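Local coordinates for lactococcal phage P2 ORF15 (Lactococcus phage p2, PDB 2WZP), which probably serves as a distal tail (Dit) protein of the phage baseplate, forming a ring that joins the tail to the host-attachment machinery, at residues E275-W280 against N287-M292. Numbering follows the deposited sequence.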
ATOM      1  N   GLU M 275      18.139 -42.705 -20.627  1.00 24.69           N
ATOM      2  CA  GLU M 275      17.921 -44.143 -20.458  1.00 24.25           C
ATOM      3  C   GLU M 275      18.601 -44.891 -21.594  1.00 30.90           C
ATOM      4  O   GLU M 275      18.320 -44.613 -22.757  1.00 32.44           O
ATOM      5  CB  GLU M 275      16.401 -44.432 -20.368  1.00 25.23           C
ATOM      6  CG  GLU M 275      16.049 -45.822 -19.884  1.00 30.67           C
ATOM      7  CD  GLU M 275      14.578 -46.129 -19.704  1.00 46.71           C
ATOM      8  OE1 GLU M 275      14.279 -47.171 -19.076  1.00 47.62           O
ATOM      9  OE2 GLU M 275      13.727 -45.351 -20.191  1.00 41.11           O
ATOM     10  N   THR M 276      19.523 -45.804 -21.257  1.00 27.84           N
ATOM     11  CA  THR M 276      20.380 -46.554 -22.186  1.00 27.75           C
ATOM     12  C   THR M 276      20.520 -48.019 -21.761  1.00 32.68           C
ATOM     13  O   THR M 276      20.753 -48.298 -20.582  1.00 32.48           O
ATOM     14  CB  THR M 276      21.796 -45.926 -22.181  1.00 29.66           C
ATOM     15  OG1 THR M 276      21.723 -44.521 -22.401  1.00 32.69           O
ATOM     16  CG2 THR M 276      22.711 -46.543 -23.180  1.00 27.22           C
ATOM     17  N   TYR M 277      20.416 -48.948 -22.742  1.00 28.36           N
ATOM     18  CA  TYR M 277      20.674 -50.381 -22.582  1.00 27.51           C
ATOM     19  C   TYR M 277      21.465 -50.779 -23.846  1.00 32.89           C
ATOM     20  O   TYR M 277      20.883 -51.082 -24.891  1.00 33.13           O
ATOM     21  CB  TYR M 277      19.375 -51.190 -22.390  1.00 27.55           C
ATOM     22  CG  TYR M 277      18.492 -50.624 -21.302  1.00 27.15           C
ATOM     23  CD1 TYR M 277      18.759 -50.876 -19.960  1.00 29.06           C
ATOM     24  CD2 TYR M 277      17.417 -49.798 -21.611  1.00 25.88           C
ATOM     25  CE1 TYR M 277      17.973 -50.322 -18.950  1.00 28.54           C
ATOM     26  CE2 TYR M 277      16.604 -49.268 -20.612  1.00 26.39           C
ATOM     27  CZ  TYR M 277      16.898 -49.513 -19.282  1.00 33.06           C
ATOM     28  OH  TYR M 277      16.112 -48.953 -18.302  1.00 32.78           O
ATOM     29  N   GLN M 278      22.783 -50.660 -23.792  1.00 28.63           N
ATOM     30  CA  GLN M 278      23.528 -50.918 -24.995  1.00 29.51           C
ATOM     31  C   GLN M 278      24.702 -51.885 -24.796  1.00 34.56           C
ATOM     32  O   GLN M 278      25.440 -51.755 -23.831  1.00 35.19           O
ATOM     33  CB  GLN M 278      23.959 -49.581 -25.670  1.00 30.61           C
ATOM     34  CG  GLN M 278      24.975 -48.822 -24.828  1.00 44.95           C
ATOM     35  CD  GLN M 278      25.585 -47.566 -25.371  1.00 50.54           C
ATOM     36  OE1 GLN M 278      26.404 -46.933 -24.676  1.00 41.16           O
ATOM     37  NE2 GLN M 278      25.247 -47.184 -26.606  1.00 34.90           N
ATOM     38  N   GLY M 279      24.852 -52.833 -25.717  1.00 30.15           N
ATOM     39  CA  GLY M 279      25.954 -53.776 -25.706  1.00 30.70           C
ATOM     40  C   GLY M 279      27.120 -53.269 -26.540  1.00 34.57           C
ATOM     41  O   GLY M 279      26.920 -52.644 -27.592  1.00 34.07           O
ATOM     42  N   TRP M 280      28.352 -53.507 -26.062  1.00 30.36           N
ATOM     43  CA  TRP M 280      29.554 -53.051 -26.774  1.00 30.45           C
ATOM     44  C   TRP M 280      30.422 -54.217 -27.218  1.00 35.93           C
ATOM     45  O   TRP M 280      30.738 -55.102 -26.414  1.00 36.14           O
ATOM     46  CB  TRP M 280      30.368 -52.049 -25.939  1.00 28.63           C
ATOM     47  CG  TRP M 280      29.732 -50.698 -25.822  1.00 28.89           C
ATOM     48  CD1 TRP M 280      28.814 -50.301 -24.898  1.00 31.42           C
ATOM     49  CD2 TRP M 280      30.057 -49.537 -26.588  1.00 28.57           C
ATOM     50  NE1 TRP M 280      28.542 -48.958 -25.048  1.00 30.29           N
ATOM     51  CE2 TRP M 280      29.253 -48.479 -26.111  1.00 31.95           C
ATOM     52  CE3 TRP M 280      30.950 -49.285 -27.644  1.00 29.76           C
ATOM     53  CZ2 TRP M 280      29.305 -47.196 -26.662  1.00 31.82           C
ATOM     54  CZ3 TRP M 280      30.997 -48.016 -28.196  1.00 31.12           C
ATOM     55  CH2 TRP M 280      30.161 -46.996 -27.727  1.00 31.91           C
ATOM     56  N   ASN M 287      21.850 -51.286 -29.614  1.00 29.46           N
ATOM     57  CA  ASN M 287      20.727 -51.112 -28.696  1.00 27.01           C
ATOM     58  C   ASN M 287      20.189 -52.492 -28.293  1.00 30.07           C
ATOM     59  O   ASN M 287      19.715 -53.274 -29.126  1.00 29.84           O
ATOM     60  CB  ASN M 287      19.643 -50.220 -29.263  1.00 22.69           C
ATOM     61  CG  ASN M 287      18.461 -49.940 -28.336  1.00 40.11           C
ATOM     62  OD1 ASN M 287      18.502 -50.118 -27.117  1.00 28.37           O
ATOM     63  ND2 ASN M 287      17.370 -49.461 -28.906  1.00 30.18           N
ATOM     64  N   LEU M 288      20.316 -52.801 -27.001  1.00 25.60           N
ATOM     65  CA  LEU M 288      19.908 -54.081 -26.446  1.00 24.01           C
ATOM     66  C   LEU M 288      18.537 -54.090 -25.876  1.00 30.36           C
ATOM     67  O   LEU M 288      18.063 -55.158 -25.489  1.00 31.75           O
ATOM     68  CB  LEU M 288      20.908 -54.556 -25.404  1.00 23.76           C
ATOM     69  CG  LEU M 288      22.307 -54.954 -25.898  1.00 26.05           C
ATOM     70  CD1 LEU M 288      23.010 -55.734 -24.839  1.00 25.87           C
ATOM     71  CD2 LEU M 288      22.255 -55.681 -27.237  1.00 23.29           C
ATOM     72  N   PHE M 289      17.859 -52.928 -25.874  1.00 27.77           N
ATOM     73  CA  PHE M 289      16.497 -52.811 -25.369  1.00 26.46           C
ATOM     74  C   PHE M 289      15.554 -53.837 -26.014  1.00 30.09           C
ATOM     75  O   PHE M 289      14.885 -54.552 -25.254  1.00 31.21           O
ATOM     76  CB  PHE M 289      15.951 -51.382 -25.492  1.00 27.63           C
ATOM     77  CG  PHE M 289      14.510 -51.254 -25.033  1.00 27.90           C
ATOM     78  CD1 PHE M 289      14.208 -50.935 -23.715  1.00 29.15           C
ATOM     79  CD2 PHE M 289      13.455 -51.453 -25.922  1.00 29.12           C
ATOM     80  CE1 PHE M 289      12.876 -50.824 -23.294  1.00 28.71           C
ATOM     81  CE2 PHE M 289      12.131 -51.374 -25.486  1.00 30.32           C
ATOM     82  CZ  PHE M 289      11.852 -51.037 -24.180  1.00 26.88           C
ATOM     83  N   PRO M 290      15.503 -53.995 -27.372  1.00 24.97           N
ATOM     84  CA  PRO M 290      14.583 -54.996 -27.970  1.00 24.94           C
ATOM     85  C   PRO M 290      14.779 -56.433 -27.485  1.00 31.80           C
ATOM     86  O   PRO M 290      13.947 -57.313 -27.706  1.00 34.46           O
ATOM     87  CB  PRO M 290      14.928 -54.914 -29.463  1.00 25.04           C
ATOM     88  CG  PRO M 290      15.376 -53.540 -29.658  1.00 27.62           C
ATOM     89  CD  PRO M 290      16.183 -53.232 -28.441  1.00 24.08           C
ATOM     90  N   VAL M 291      15.872 -56.656 -26.791  1.00 27.53           N
ATOM     91  CA  VAL M 291      16.289 -57.975 -26.387  1.00 26.94           C
ATOM     92  C   VAL M 291      16.267 -58.232 -24.878  1.00 31.66           C
ATOM     93  O   VAL M 291      16.658 -59.307 -24.393  1.00 32.84           O
ATOM     94  CB  VAL M 291      17.585 -58.254 -27.185  1.00 30.14           C
ATOM     95  CG1 VAL M 291      18.841 -58.397 -26.328  1.00 30.06           C
ATOM     96  CG2 VAL M 291      17.386 -59.369 -28.199  1.00 29.25           C
ATOM     97  N   MET M 292      15.677 -57.273 -24.158  1.00 28.38           N
ATOM     98  CA  MET M 292      15.470 -57.312 -22.715  1.00 27.94           C
ATOM     99  C   MET M 292      14.254 -58.155 -22.356  1.00 30.63           C
ATOM    100  O   MET M 292      13.299 -58.224 -23.135  1.00 27.71           O
ATOM    101  CB  MET M 292      15.234 -55.899 -22.185  1.00 30.36           C
ATOM    102  CG  MET M 292      15.351 -55.824 -20.685  1.00 34.83           C
ATOM    103  SD  MET M 292      15.174 -54.184 -19.972  1.00 40.17           S
ATOM    104  CE  MET M 292      15.949 -53.203 -21.185  1.00 36.18           C
TER
HETATM  105  O   HOH W   1      19.936 -48.277 -25.480  1.00 25.15           O
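Leu288 N donates to Tyr277 O (2.8 Å, 158° at the hydrogen), a backbone bond at the place where the edge strand 284-287 leaves its antiparallel neighbour 276-281. Next to it, Gln278 and Asn287 form an antiparallel non-hydrogen-bonded pair. Asn287 then ends the strand with an Asx turn: its OD1 accepts from Phe289 N at 3.1 Å, from well above the carbonyl plane. A water bridges the same oxygen to Tyr277 N, so a short amide side chain serves both the turn and the strand.

The 3-10 turn 289-291 brings the chain back over Tyr277. Extended as far as its sulfur, with CG anti to the backbone N (chi1 -166°), Met292 bends at chi3 and lays CE over one face of the tyrosine ring, 3.7 Å from the centroid; SD stands higher above that face, in a Met-aromatic contact. A flexible, apolar thioether suits this place. Phe289 offers its ring edge, CD1 lying 4.0 Å from Tyr277 CD2. At the other end of the turn, Leu288 CG and CD1 lie over the backbone of Gly279, which has no side chain to meet them.

Tyrosine combines an apolar ring with a polar end: its OH donates to Glu275 OE1 (2.7 Å) and also hydrogen-bonds Tyr297 OH. On the chain of another protein, Glu275 OE2 forms a salt bridge with a basic side chain and Asn287 ND2 donates a hydrogen bond to the backbone. Hydrophobic cover over the ring and polar anchoring at its hydroxyl thus hold one tyrosine between the domain interior and a protein interface.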